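Local coordinates for beta-lactamase (Mycobacterium tuberculosis, PDB 4WHI), which is of unknown function in this C-terminal domain, an antiparallel beta sheet that forms part of a penicillin-binding protein, at residues Asn19-Val24 with Asp59-Thr64; Leu42-Gly47 with Phe53-Trp58; Ile77-Phe82 with Asn88-Asp93. One frame throughout, in Å; residues are numbered along the deposited sequence.

Interaction 1. Residues Asn19-Val24 with Asp59-Thr64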
# COMPACT_ATOMS: atom_id res chain seq x y z
N ASN A 19 7.30 -12.15 1.02
CA ASN A 19 6.30 -13.15 0.64
C ASN A 19 5.07 -13.11 1.55
O ASN A 19 3.97 -13.43 1.11
CB ASN A 19 6.90 -14.56 0.64
CG ASN A 19 7.01 -15.16 2.03
OD1 ASN A 19 8.01 -14.99 2.73
ND2 ASN A 19 5.98 -15.89 2.42
N ASP A 20 5.26 -12.74 2.82
CA ASP A 20 4.16 -12.75 3.79
C ASP A 20 3.01 -11.83 3.40
O ASP A 20 1.87 -12.08 3.78
CB ASP A 20 4.65 -12.37 5.19
CG ASP A 20 5.31 -13.52 5.91
OD1 ASP A 20 5.22 -14.68 5.43
OD2 ASP A 20 5.91 -13.26 6.96
N TYR A 21 3.31 -10.76 2.66
CA TYR A 21 2.30 -9.77 2.28
C TYR A 21 1.55 -10.09 0.99
O TYR A 21 0.48 -9.52 0.72
CB TYR A 21 2.96 -8.40 2.16
CG TYR A 21 3.71 -7.97 3.40
CD1 TYR A 21 3.04 -7.57 4.55
CD2 TYR A 21 5.10 -7.96 3.42
CE1 TYR A 21 3.73 -7.17 5.68
CE2 TYR A 21 5.80 -7.55 4.55
CZ TYR A 21 5.11 -7.16 5.68
OH TYR A 21 5.81 -6.76 6.79
N VAL A 22 2.11 -10.99 0.19
CA VAL A 22 1.57 -11.30 -1.13
C VAL A 22 0.21 -12.00 -1.03
O VAL A 22 -0.01 -12.84 -0.15
CB VAL A 22 2.60 -12.13 -1.94
CG1 VAL A 22 2.02 -12.68 -3.23
CG2 VAL A 22 3.83 -11.27 -2.24
N GLY A 23 -0.71 -11.62 -1.91
CA GLY A 23 -2.03 -12.24 -1.97
C GLY A 23 -3.10 -11.34 -2.54
O GLY A 23 -2.85 -10.19 -2.90
N VAL A 24 -4.31 -11.89 -2.62
CA VAL A 24 -5.47 -11.18 -3.12
C VAL A 24 -6.38 -10.92 -1.93
O VAL A 24 -6.92 -11.85 -1.33
CB VAL A 24 -6.21 -11.99 -4.20
CG1 VAL A 24 -7.44 -11.24 -4.68
CG2 VAL A 24 -5.28 -12.27 -5.36
N ASP A 59 7.15 1.55 7.89
CA ASP A 59 7.51 1.17 9.26
C ASP A 59 6.76 -0.10 9.61
O ASP A 59 5.53 -0.15 9.48
CB ASP A 59 7.12 2.29 10.23
CG ASP A 59 7.87 2.23 11.56
OD1 ASP A 59 8.40 1.17 11.93
OD2 ASP A 59 7.92 3.28 12.23
N GLY A 60 7.48 -1.13 10.03
CA GLY A 60 6.86 -2.37 10.47
C GLY A 60 6.13 -3.01 9.31
O GLY A 60 6.73 -3.27 8.27
N ASP A 61 4.83 -3.25 9.48
CA ASP A 61 4.01 -3.85 8.43
C ASP A 61 3.25 -2.80 7.60
O ASP A 61 2.31 -3.13 6.88
CB ASP A 61 3.01 -4.84 9.04
CG ASP A 61 3.70 -6.01 9.71
OD1 ASP A 61 4.68 -6.55 9.15
OD2 ASP A 61 3.25 -6.38 10.81
N THR A 62 3.67 -1.54 7.71
CA THR A 62 3.07 -0.45 6.95
C THR A 62 3.98 -0.06 5.80
O THR A 62 5.18 0.10 5.97
CB THR A 62 2.78 0.76 7.86
OG1 THR A 62 1.85 0.37 8.89
CG2 THR A 62 2.17 1.92 7.06
N PHE A 63 3.37 0.07 4.62
CA PHE A 63 4.01 0.53 3.40
C PHE A 63 3.27 1.77 2.91
O PHE A 63 2.19 2.11 3.42
CB PHE A 63 3.94 -0.57 2.33
CG PHE A 63 4.74 -1.80 2.66
CD1 PHE A 63 4.28 -2.72 3.60
CD2 PHE A 63 5.96 -2.04 2.03
CE1 PHE A 63 5.03 -3.85 3.90
CE2 PHE A 63 6.71 -3.18 2.34
CZ PHE A 63 6.24 -4.07 3.27
N THR A 64 3.85 2.45 1.93
CA THR A 64 3.15 3.55 1.28
C THR A 64 3.20 3.41 -0.23
O THR A 64 4.05 2.70 -0.79
CB THR A 64 3.73 4.93 1.66
OG1 THR A 64 5.10 4.99 1.27
CG2 THR A 64 3.59 5.22 3.18
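Y21 presents one face of its phenol ring to the edge of F63, whose CE1 stands 3.7 Å above the plane, over the ring centre. The pair is a T-shaped (edge-to-face) stack, with centroids 5.0 Å apart and planes at 77°; the closest carbons are Y21 CE2 and F63 CZ, at 3.7 Å. At the far end of the same ring, the hydroxyl serves a different partner: Y21 OH donates to D61 OD1 over 2.6 Å, meeting the anti lone pair of that oxygen. The carboxylate thus lies at the phenol edge while the phenyl edge covers a face. D61 reaches this position because CG stands beside its backbone N (chi1 -63°), which swings the carboxylate over to the phenol. The backbone beneath it is a type II' turn from D59 to T62, closed by T62 N to D59 O and opening strand 62-66. R16 N also bonds Y21 OH, and F82 meets the Y21 ring. Y21 thus works at both ends: its ring packs in the interior while its hydroxyl is held by a carboxylate and a backbone amide, an arrangement that should fix the ring's orientation and probably stabilises the charged form of D61.

Interaction 2. Residues Leu42-Gly47 with Phe53-Trp58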
# COMPACT_ATOMS: atom_id res chain seq x y z
N LEU A 42 7.37 -5.10 -3.78
CA LEU A 42 5.94 -5.35 -3.61
C LEU A 42 5.17 -4.32 -4.44
O LEU A 42 5.54 -3.14 -4.49
CB LEU A 42 5.50 -5.25 -2.15
CG LEU A 42 5.78 -6.39 -1.18
CD1 LEU A 42 5.23 -6.02 0.19
CD2 LEU A 42 5.17 -7.69 -1.66
N ARG A 43 4.12 -4.79 -5.10
CA ARG A 43 3.22 -3.93 -5.86
C ARG A 43 1.78 -4.15 -5.42
O ARG A 43 1.41 -5.26 -5.03
CB ARG A 43 3.31 -4.23 -7.36
CG ARG A 43 4.73 -4.23 -7.93
CD ARG A 43 5.32 -5.63 -8.01
NE ARG A 43 4.47 -6.49 -8.81
CZ ARG A 43 4.47 -6.54 -10.15
NH1 ARG A 43 5.33 -5.82 -10.86
NH2 ARG A 43 3.61 -7.32 -10.77
N LEU A 44 0.99 -3.08 -5.49
CA LEU A 44 -0.43 -3.10 -5.18
C LEU A 44 -1.22 -2.79 -6.45
O LEU A 44 -1.01 -1.74 -7.06
CB LEU A 44 -0.73 -2.03 -4.12
CG LEU A 44 -2.18 -1.69 -3.80
CD1 LEU A 44 -2.86 -2.89 -3.17
CD2 LEU A 44 -2.24 -0.50 -2.85
N SER A 45 -2.10 -3.70 -6.86
CA SER A 45 -2.97 -3.50 -8.02
C SER A 45 -4.43 -3.37 -7.59
O SER A 45 -4.93 -4.19 -6.82
CB SER A 45 -2.84 -4.66 -9.01
OG SER A 45 -1.52 -4.79 -9.48
N LEU A 46 -5.11 -2.35 -8.11
CA LEU A 46 -6.50 -2.06 -7.76
C LEU A 46 -7.34 -1.83 -9.01
O LEU A 46 -6.88 -1.24 -9.97
CB LEU A 46 -6.57 -0.81 -6.90
CG LEU A 46 -5.89 -0.86 -5.54
CD1 LEU A 46 -5.52 0.55 -5.09
CD2 LEU A 46 -6.80 -1.56 -4.54
N GLY A 47 -8.59 -2.29 -8.98
CA GLY A 47 -9.55 -2.00 -10.03
C GLY A 47 -9.50 -2.98 -11.18
O GLY A 47 -8.54 -3.73 -11.33
N PHE A 53 0.64 0.19 -8.19
CA PHE A 53 1.50 1.08 -7.43
C PHE A 53 2.62 0.29 -6.78
O PHE A 53 2.38 -0.77 -6.21
CB PHE A 53 0.70 1.78 -6.33
CG PHE A 53 -0.49 2.54 -6.83
CD1 PHE A 53 -1.71 1.91 -7.00
CD2 PHE A 53 -0.39 3.90 -7.09
CE1 PHE A 53 -2.81 2.62 -7.45
CE2 PHE A 53 -1.48 4.61 -7.54
CZ PHE A 53 -2.70 3.98 -7.72
N ASP A 54 3.84 0.81 -6.84
CA ASP A 54 4.94 0.27 -6.04
C ASP A 54 4.67 0.56 -4.58
O ASP A 54 4.32 1.69 -4.23
CB ASP A 54 6.27 0.91 -6.42
CG ASP A 54 6.83 0.39 -7.71
OD1 ASP A 54 6.29 -0.59 -8.27
OD2 ASP A 54 7.84 0.97 -8.16
N LEU A 55 4.85 -0.44 -3.72
CA LEU A 55 4.75 -0.25 -2.28
C LEU A 55 6.14 -0.03 -1.72
O LEU A 55 7.03 -0.85 -1.91
CB LEU A 55 4.10 -1.45 -1.60
CG LEU A 55 2.61 -1.63 -1.88
CD1 LEU A 55 2.11 -2.95 -1.31
CD2 LEU A 55 1.81 -0.46 -1.34
N THR A 56 6.33 1.10 -1.04
CA THR A 56 7.60 1.41 -0.41
C THR A 56 7.45 1.21 1.09
O THR A 56 6.49 1.68 1.68
CB THR A 56 8.01 2.86 -0.73
OG1 THR A 56 8.24 2.98 -2.14
CG2 THR A 56 9.28 3.26 0.02
N HIS A 57 8.39 0.51 1.70
CA HIS A 57 8.32 0.29 3.13
C HIS A 57 8.32 1.60 3.92
O HIS A 57 9.06 2.52 3.60
CB HIS A 57 9.45 -0.61 3.61
CG HIS A 57 9.28 -1.06 5.02
ND1 HIS A 57 10.17 -0.73 6.01
CD2 HIS A 57 8.28 -1.75 5.61
CE1 HIS A 57 9.75 -1.23 7.16
NE2 HIS A 57 8.60 -1.86 6.94
N TRP A 58 7.45 1.67 4.93
CA TRP A 58 7.32 2.83 5.81
C TRP A 58 7.82 2.48 7.22
O TRP A 58 8.82 3.03 7.68
CB TRP A 58 5.87 3.30 5.83
CG TRP A 58 5.56 4.46 6.74
CD1 TRP A 58 5.03 4.39 8.00
CD2 TRP A 58 5.72 5.85 6.45
NE1 TRP A 58 4.88 5.66 8.51
CE2 TRP A 58 5.28 6.58 7.58
CE3 TRP A 58 6.20 6.56 5.34
CZ2 TRP A 58 5.31 7.97 7.64
CZ3 TRP A 58 6.22 7.96 5.39
CH2 TRP A 58 5.78 8.64 6.54
O HOH W 1 8.45 -3.31 -1.72
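L55 sets its isobutyl group against L42 and L44, while R43 and D54 turn to the reverse face of the same two strands. L55 meets its two neighbours with different atoms: its CB approaches L42 CB at 4.1 Å, whereas its CG lies 4.0 Å from L44 CB. L44 carries its CG opposite the backbone N (chi1 170°), and the branch beyond passes on toward L89 and F65. Farther along, L46 and F53 run at about a right angle to each other, L46 CD1 coming to 4.1 Å from F53 CE1 obliquely to the ring. The framework is a beta hairpin of strands 41-46 and 51-59. Its R43-D54 position is a non-hydrogen-bonded antiparallel pair, and L44 with F53 is a hydrogen-bonded one: L44 N to F53 O and F53 N to L44 O both measure 2.8 Å, the first nearly straight at 171°. L55 N bonds L42 O, and a water accepts from L42 N and donates to L55 O. Across the polar face, R43 touches D54 through its aliphatic part, CG to OD1 at 4.0 Å. The guanidinium and carboxylate are too far apart for a salt bridge; R43 bends at chi2 and chi3, and its NE bonds T36 OG1 on the adjoining strand 33-38.

Interaction 3. Residues Ile77-Phe82 with Asn88-Asp93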
# COMPACT_ATOMS: atom_id res chain seq x y z
N ILE A 77 1.43 10.75 -0.60
CA ILE A 77 1.78 9.47 0.00
C ILE A 77 0.55 8.92 0.72
O ILE A 77 -0.12 9.63 1.47
CB ILE A 77 2.99 9.64 0.95
CG1 ILE A 77 4.23 10.04 0.13
CG2 ILE A 77 3.29 8.36 1.71
CD1 ILE A 77 5.47 10.35 0.94
N SER A 78 0.26 7.64 0.47
CA SER A 78 -0.92 6.99 1.03
C SER A 78 -0.50 5.69 1.70
O SER A 78 0.33 4.96 1.16
CB SER A 78 -1.91 6.71 -0.10
OG SER A 78 -3.13 6.22 0.40
N LYS A 79 -1.03 5.42 2.89
CA LYS A 79 -0.63 4.24 3.67
C LYS A 79 -1.38 2.96 3.33
O LYS A 79 -2.60 2.95 3.12
CB LYS A 79 -0.76 4.49 5.18
CG LYS A 79 0.32 5.38 5.76
CD LYS A 79 0.29 5.35 7.28
CE LYS A 79 0.75 6.67 7.87
NZ LYS A 79 2.02 7.16 7.27
N ALA A 80 -0.61 1.87 3.32
CA ALA A 80 -1.11 0.51 3.16
C ALA A 80 -0.61 -0.31 4.35
O ALA A 80 0.58 -0.61 4.44
CB ALA A 80 -0.61 -0.08 1.86
N THR A 81 -1.52 -0.65 5.26
CA THR A 81 -1.15 -1.30 6.52
C THR A 81 -1.60 -2.74 6.51
O THR A 81 -2.80 -3.03 6.40
CB THR A 81 -1.77 -0.57 7.72
OG1 THR A 81 -1.39 0.81 7.68
CG2 THR A 81 -1.31 -1.18 9.04
N PHE A 82 -0.65 -3.66 6.61
CA PHE A 82 -0.95 -5.08 6.65
C PHE A 82 -1.04 -5.55 8.10
O PHE A 82 -0.20 -5.20 8.93
CB PHE A 82 0.13 -5.88 5.92
CG PHE A 82 0.20 -5.63 4.44
CD1 PHE A 82 1.01 -4.62 3.94
CD2 PHE A 82 -0.47 -6.46 3.54
CE1 PHE A 82 1.11 -4.41 2.58
CE2 PHE A 82 -0.37 -6.24 2.18
CZ PHE A 82 0.42 -5.22 1.70
N ASN A 88 -5.33 -2.66 5.14
CA ASN A 88 -6.09 -1.43 5.26
C ASN A 88 -5.44 -0.36 4.40
O ASN A 88 -4.27 -0.04 4.58
CB ASN A 88 -6.17 -0.95 6.71
CG ASN A 88 -6.99 0.32 6.85
OD1 ASN A 88 -6.47 1.42 6.69
ND2 ASN A 88 -8.27 0.18 7.15
N LEU A 89 -6.22 0.17 3.46
CA LEU A 89 -5.78 1.25 2.59
C LEU A 89 -6.49 2.53 3.03
O LEU A 89 -7.70 2.68 2.83
CB LEU A 89 -6.15 0.94 1.15
CG LEU A 89 -5.53 -0.32 0.54
CD1 LEU A 89 -5.96 -0.41 -0.91
CD2 LEU A 89 -4.01 -0.31 0.67
N GLU A 90 -5.73 3.44 3.64
CA GLU A 90 -6.34 4.66 4.17
C GLU A 90 -7.07 5.47 3.09
O GLU A 90 -8.11 6.07 3.38
CB GLU A 90 -5.32 5.51 4.92
CG GLU A 90 -4.14 6.01 4.09
CD GLU A 90 -3.40 7.17 4.74
OE1 GLU A 90 -3.91 7.77 5.70
OE2 GLU A 90 -2.28 7.48 4.29
N TYR A 91 -6.57 5.45 1.86
CA TYR A 91 -7.21 6.16 0.75
C TYR A 91 -8.68 5.78 0.59
O TYR A 91 -9.51 6.63 0.24
CB TYR A 91 -6.48 5.90 -0.57
CG TYR A 91 -7.01 6.75 -1.71
CD1 TYR A 91 -6.60 8.07 -1.87
CD2 TYR A 91 -7.92 6.22 -2.63
CE1 TYR A 91 -7.09 8.85 -2.90
CE2 TYR A 91 -8.41 7.00 -3.67
CZ TYR A 91 -7.99 8.31 -3.80
OH TYR A 91 -8.47 9.08 -4.84
N TYR A 92 -8.99 4.51 0.84
CA TYR A 92 -10.32 3.95 0.59
C TYR A 92 -11.14 3.74 1.86
O TYR A 92 -12.19 3.08 1.80
CB TYR A 92 -10.18 2.60 -0.11
CG TYR A 92 -9.66 2.70 -1.51
CD1 TYR A 92 -10.49 3.11 -2.55
CD2 TYR A 92 -8.35 2.39 -1.81
CE1 TYR A 92 -10.02 3.20 -3.85
CE2 TYR A 92 -7.86 2.48 -3.10
CZ TYR A 92 -8.70 2.88 -4.12
OH TYR A 92 -8.22 2.96 -5.40
N ASP A 93 -10.70 4.30 2.98
CA ASP A 93 -11.29 3.96 4.27
C ASP A 93 -12.12 5.08 4.90
O ASP A 93 -12.42 5.02 6.10
CB ASP A 93 -10.18 3.52 5.23
CG ASP A 93 -10.67 2.53 6.29
OD1 ASP A 93 -11.65 1.80 6.05
OD2 ASP A 93 -10.05 2.47 7.38
O HOH W 2 -0.47 9.37 4.26
O HOH W 3 -4.19 4.01 1.10
O HOH W 4 -3.49 2.36 6.35
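E90 reaches back across to K79, where its carboxylate oxygen OE2 accepts a hydrogen bond from K79 N at 2.8 Å. The acceptor is approached on its anti side, somewhat out of the carboxylate plane. In return, E90 N donates to K79 O over a longer 3.2 Å. The side chain thus supplies the acceptor that a backbone carbonyl would give in a regular antiparallel pair, just where strand 86-89 has ended and residues 90-91 turn into a 3-10 segment. E90 can do this because CG sits between the backbone N and the carbonyl carbon (chi1 61°), with the chain extended beyond. Nearer the hairpin turn the pairing is orthodox: T81 N to N88 O and N88 N to T81 O are both 2.9 Å, and A80 CB touches L89 CD2 at 3.6 Å. Waters form the next shell. One donates to both I77 O and E90 OE2; another joins S78 OG, K79 O and Y91 N, bridging the two segments where regular pairing has ended. Beyond these, N88 ND2 donates to D93 OD2 over 2.9 Å, approaching from above the carboxylate plane, which ties the strand to the following loop. Strand 77-83 also pairs with strand 62-66 through A80 and F63, while L89 packs on L44 and L46 of strand 41-46, and K79 makes a cation-pi contact with W58 of strand 51-59.

Overall arrangement
From the N terminus, the segment 19-24 comes first, and interaction 1 closes the longest loop by joining it to the turn and strand start at 59-64. The short hairpin of interaction 2, 42-47 with 53-58, falls wholly within that span. Interaction 3 follows in series, pairing 77-82 with 88-93 once the first loop has closed, so none of the three cross. All three reach one antiparallel sheet whose strands adjoin in chain order. Strand 62-66 and the turn before it are the joint: T64 N probably bonds T56 O on the side of interaction 2, and D61 O probably accepts a bond from F82 N on the side of interaction 3. L46 also packs on Y92, linking interactions 2 and 3 directly.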